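Local structure of Phikz039 (Pseudomonas phage phikz, 3ZBQ) at residues D287-K290 against R291-R295. The protein is a phage-encoded member of the tubulin family, known as PhuZ, with guanosine-5'-diphosphate in its pocket. Numbering follows the deposited sequence.
Sequences DIRK and RLEER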
ATOM      1  N   ASP A 287       2.008   7.628 -14.204  1.00  8.11           N
ATOM      2  CA  ASP A 287       1.958   6.388 -14.981  1.00 12.69           C
ATOM      3  C   ASP A 287       0.866   5.437 -14.486  1.00 10.15           C
ATOM      4  O   ASP A 287       0.203   4.753 -15.284  1.00  9.15           O
ATOM      5  CB  ASP A 287       3.312   5.680 -14.974  1.00 11.81           C
ATOM      6  CG  ASP A 287       4.390   6.487 -15.655  1.00 21.15           C
ATOM      7  OD1 ASP A 287       4.052   7.350 -16.502  1.00 17.66           O
ATOM      8  OD2 ASP A 287       5.573   6.260 -15.328  1.00 15.69           O
ATOM      9  N   ILE A 288       0.688   5.387 -13.169  1.00  8.97           N
ATOM     10  CA  ILE A 288      -0.394   4.605 -12.570  1.00  8.14           C
ATOM     11  C   ILE A 288      -1.749   5.178 -12.974  1.00 11.57           C
ATOM     12  O   ILE A 288      -2.653   4.441 -13.381  1.00 10.46           O
ATOM     13  CB  ILE A 288      -0.309   4.585 -11.029  1.00  7.72           C
ATOM     14  CG1 ILE A 288       1.094   4.170 -10.561  1.00  9.60           C
ATOM     15  CG2 ILE A 288      -1.364   3.646 -10.444  1.00  9.02           C
ATOM     16  CD1 ILE A 288       1.262   4.195  -9.031  1.00 10.25           C
ATOM     17  N   ARG A 289      -1.887   6.495 -12.859  1.00 10.30           N
ATOM     18  CA  ARG A 289      -3.142   7.169 -13.187  1.00 10.90           C
ATOM     19  C   ARG A 289      -3.529   6.905 -14.642  1.00 12.09           C
ATOM     20  O   ARG A 289      -4.674   6.527 -14.957  1.00 10.29           O
ATOM     21  CB  ARG A 289      -3.019   8.674 -12.933  1.00 11.81           C
ATOM     22  CG  ARG A 289      -4.347   9.429 -12.994  1.00 13.60           C
ATOM     23  CD  ARG A 289      -4.145  10.917 -13.332  1.00 14.58           C
ATOM     24  NE  ARG A 289      -3.596  11.091 -14.677  1.00 17.29           N
ATOM     25  CZ  ARG A 289      -4.318  11.010 -15.793  1.00 17.59           C
ATOM     26  NH1 ARG A 289      -5.620  10.769 -15.731  1.00 16.97           N
ATOM     27  NH2 ARG A 289      -3.739  11.168 -16.973  1.00 17.73           N
ATOM     28  N   LYS A 290      -2.552   7.073 -15.525  1.00 12.71           N
ATOM     29  CA  LYS A 290      -2.746   6.852 -16.960  1.00 11.20           C
ATOM     30  C   LYS A 290      -3.137   5.401 -17.262  1.00 13.54           C
ATOM     31  O   LYS A 290      -4.024   5.135 -18.081  1.00 14.32           O
ATOM     32  CB  LYS A 290      -1.464   7.256 -17.712  1.00 13.19           C
ATOM     33  CG  LYS A 290      -1.546   7.120 -19.230  1.00 22.04           C
ATOM     34  CD  LYS A 290      -2.670   7.976 -19.809  1.00 21.83           C
ATOM     35  CE  LYS A 290      -2.727   7.847 -21.329  1.00 29.34           C
ATOM     36  NZ  LYS A 290      -3.931   8.508 -21.887  1.00 35.37           N
ATOM     37  N   ARG A 291      -2.485   4.460 -16.586  1.00  9.14           N
ATOM     38  CA  ARG A 291      -2.757   3.039 -16.786  1.00 13.16           C
ATOM     39  C   ARG A 291      -4.182   2.670 -16.383  1.00 13.71           C
ATOM     40  O   ARG A 291      -4.864   1.905 -17.080  1.00 13.03           O
ATOM     41  CB  ARG A 291      -1.754   2.202 -15.986  1.00 13.38           C
ATOM     42  CG  ARG A 291      -2.044   0.704 -15.938  1.00 17.50           C
ATOM     43  CD  ARG A 291      -1.970   0.047 -17.304  1.00 16.87           C
ATOM     44  NE  ARG A 291      -2.081  -1.411 -17.208  1.00 21.65           N
ATOM     45  CZ  ARG A 291      -2.309  -2.216 -18.242  1.00 20.64           C
ATOM     46  NH1 ARG A 291      -2.446  -1.714 -19.463  1.00 20.87           N
ATOM     47  NH2 ARG A 291      -2.394  -3.523 -18.061  1.00 23.01           N
ATOM     48  N   LEU A 292      -4.637   3.206 -15.256  1.00 11.20           N
ATOM     49  CA  LEU A 292      -5.982   2.898 -14.784  1.00 10.83           C
ATOM     50  C   LEU A 292      -7.021   3.607 -15.645  1.00 13.54           C
ATOM     51  O   LEU A 292      -8.104   3.068 -15.902  1.00 10.45           O
ATOM     52  CB  LEU A 292      -6.147   3.274 -13.304  1.00 11.17           C
ATOM     53  CG  LEU A 292      -5.237   2.532 -12.324  1.00 10.98           C
ATOM     54  CD1 LEU A 292      -5.516   2.947 -10.889  1.00 10.36           C
ATOM     55  CD2 LEU A 292      -5.377   1.029 -12.484  1.00  9.55           C
ATOM     56  N   GLU A 293      -6.688   4.812 -16.096  1.00 11.52           N
ATOM     57  CA  GLU A 293      -7.574   5.560 -16.984  1.00 12.26           C
ATOM     58  C   GLU A 293      -7.836   4.777 -18.268  1.00 16.37           C
ATOM     59  O   GLU A 293      -8.985   4.648 -18.710  1.00 14.01           O
ATOM     60  CB  GLU A 293      -6.976   6.931 -17.304  1.00 16.50           C
ATOM     61  CG  GLU A 293      -7.851   7.829 -18.172  1.00 15.43           C
ATOM     62  CD  GLU A 293      -7.255   9.222 -18.331  1.00 24.52           C
ATOM     63  OE1 GLU A 293      -6.396   9.405 -19.220  1.00 28.93           O
ATOM     64  OE2 GLU A 293      -7.639  10.127 -17.556  1.00 20.95           O
ATOM     65  N   GLU A 294      -6.773   4.231 -18.848  1.00 13.87           N
ATOM     66  CA  GLU A 294      -6.899   3.436 -20.069  1.00 16.24           C
ATOM     67  C   GLU A 294      -7.728   2.183 -19.834  1.00 15.72           C
ATOM     68  O   GLU A 294      -8.557   1.823 -20.675  1.00 15.06           O
ATOM     69  CB  GLU A 294      -5.519   3.056 -20.616  1.00 16.31           C
ATOM     70  CG  GLU A 294      -4.738   4.234 -21.176  1.00 24.66           C
ATOM     71  CD  GLU A 294      -3.252   3.948 -21.294  1.00 28.40           C
ATOM     72  OE1 GLU A 294      -2.802   2.904 -20.768  1.00 33.85           O
ATOM     73  OE2 GLU A 294      -2.537   4.768 -21.915  1.00 29.88           O
ATOM     74  N   ARG A 295      -7.513   1.506 -18.705  1.00 11.97           N
ATOM     75  CA  ARG A 295      -8.336   0.330 -18.398  1.00 12.53           C
ATOM     76  C   ARG A 295      -9.791   0.748 -18.230  1.00 12.50           C
ATOM     77  O   ARG A 295     -10.702   0.039 -18.656  1.00 10.34           O
ATOM     78  CB  ARG A 295      -7.868  -0.391 -17.126  1.00 12.43           C
ATOM     79  CG  ARG A 295      -6.420  -0.874 -17.128  1.00 14.89           C
ATOM     80  CD  ARG A 295      -6.117  -1.830 -18.268  1.00 19.31           C
ATOM     81  NE  ARG A 295      -7.027  -2.972 -18.285  1.00 20.94           N
ATOM     82  CZ  ARG A 295      -6.782  -4.111 -18.926  1.00 25.21           C
ATOM     83  NH1 ARG A 295      -5.642  -4.263 -19.591  1.00 27.71           N
ATOM     84  NH2 ARG A 295      -7.668  -5.099 -18.892  1.00 24.06           N
TER
HETATM   85  O   HOH W   1      -4.729  11.442 -19.477  1.00 23.17           O
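R291 N donates to D287 O at 3.0 Å. Its side chain runs off from this turn, and NH2 hydrogen-bonds Y135 OH. L292 follows, with N on I288 O. On the buried side L292 CD1 packs against I288 CG2 at 4.2 Å. L292 also touches L141 and S145 of helix 138-158, while I288 rests on I164 and Y166 of strand 163-168. Both segments belong to helix 284-304, the C-terminal helix of this tubulin-like fold, and this apolar side seats it on the body of the protein. E293 N bonds to R289 O, and its carboxylate pairs with the R289 guanidinium. NH1 of R289 gives a 2.8 Å salt bridge to E293 OE2, with an N-H...O angle of 152°. The oxygen lies near the guanidinium plane but is approached from above its own carboxylate, and the two planes stand 70° apart. A bend at chi3 (65°) turns the R289 guanidinium alongside E293. A water joins R289 NH2 to E293 OE1, and E286 takes R289 NE. E294 N bonds to K290 O at 3.0 Å. K290 NZ makes long salt bridges to E293 OE1 (3.7 Å) and E294 OE2 (4.0 Å), completing an i to i+3 and i+4 charge network.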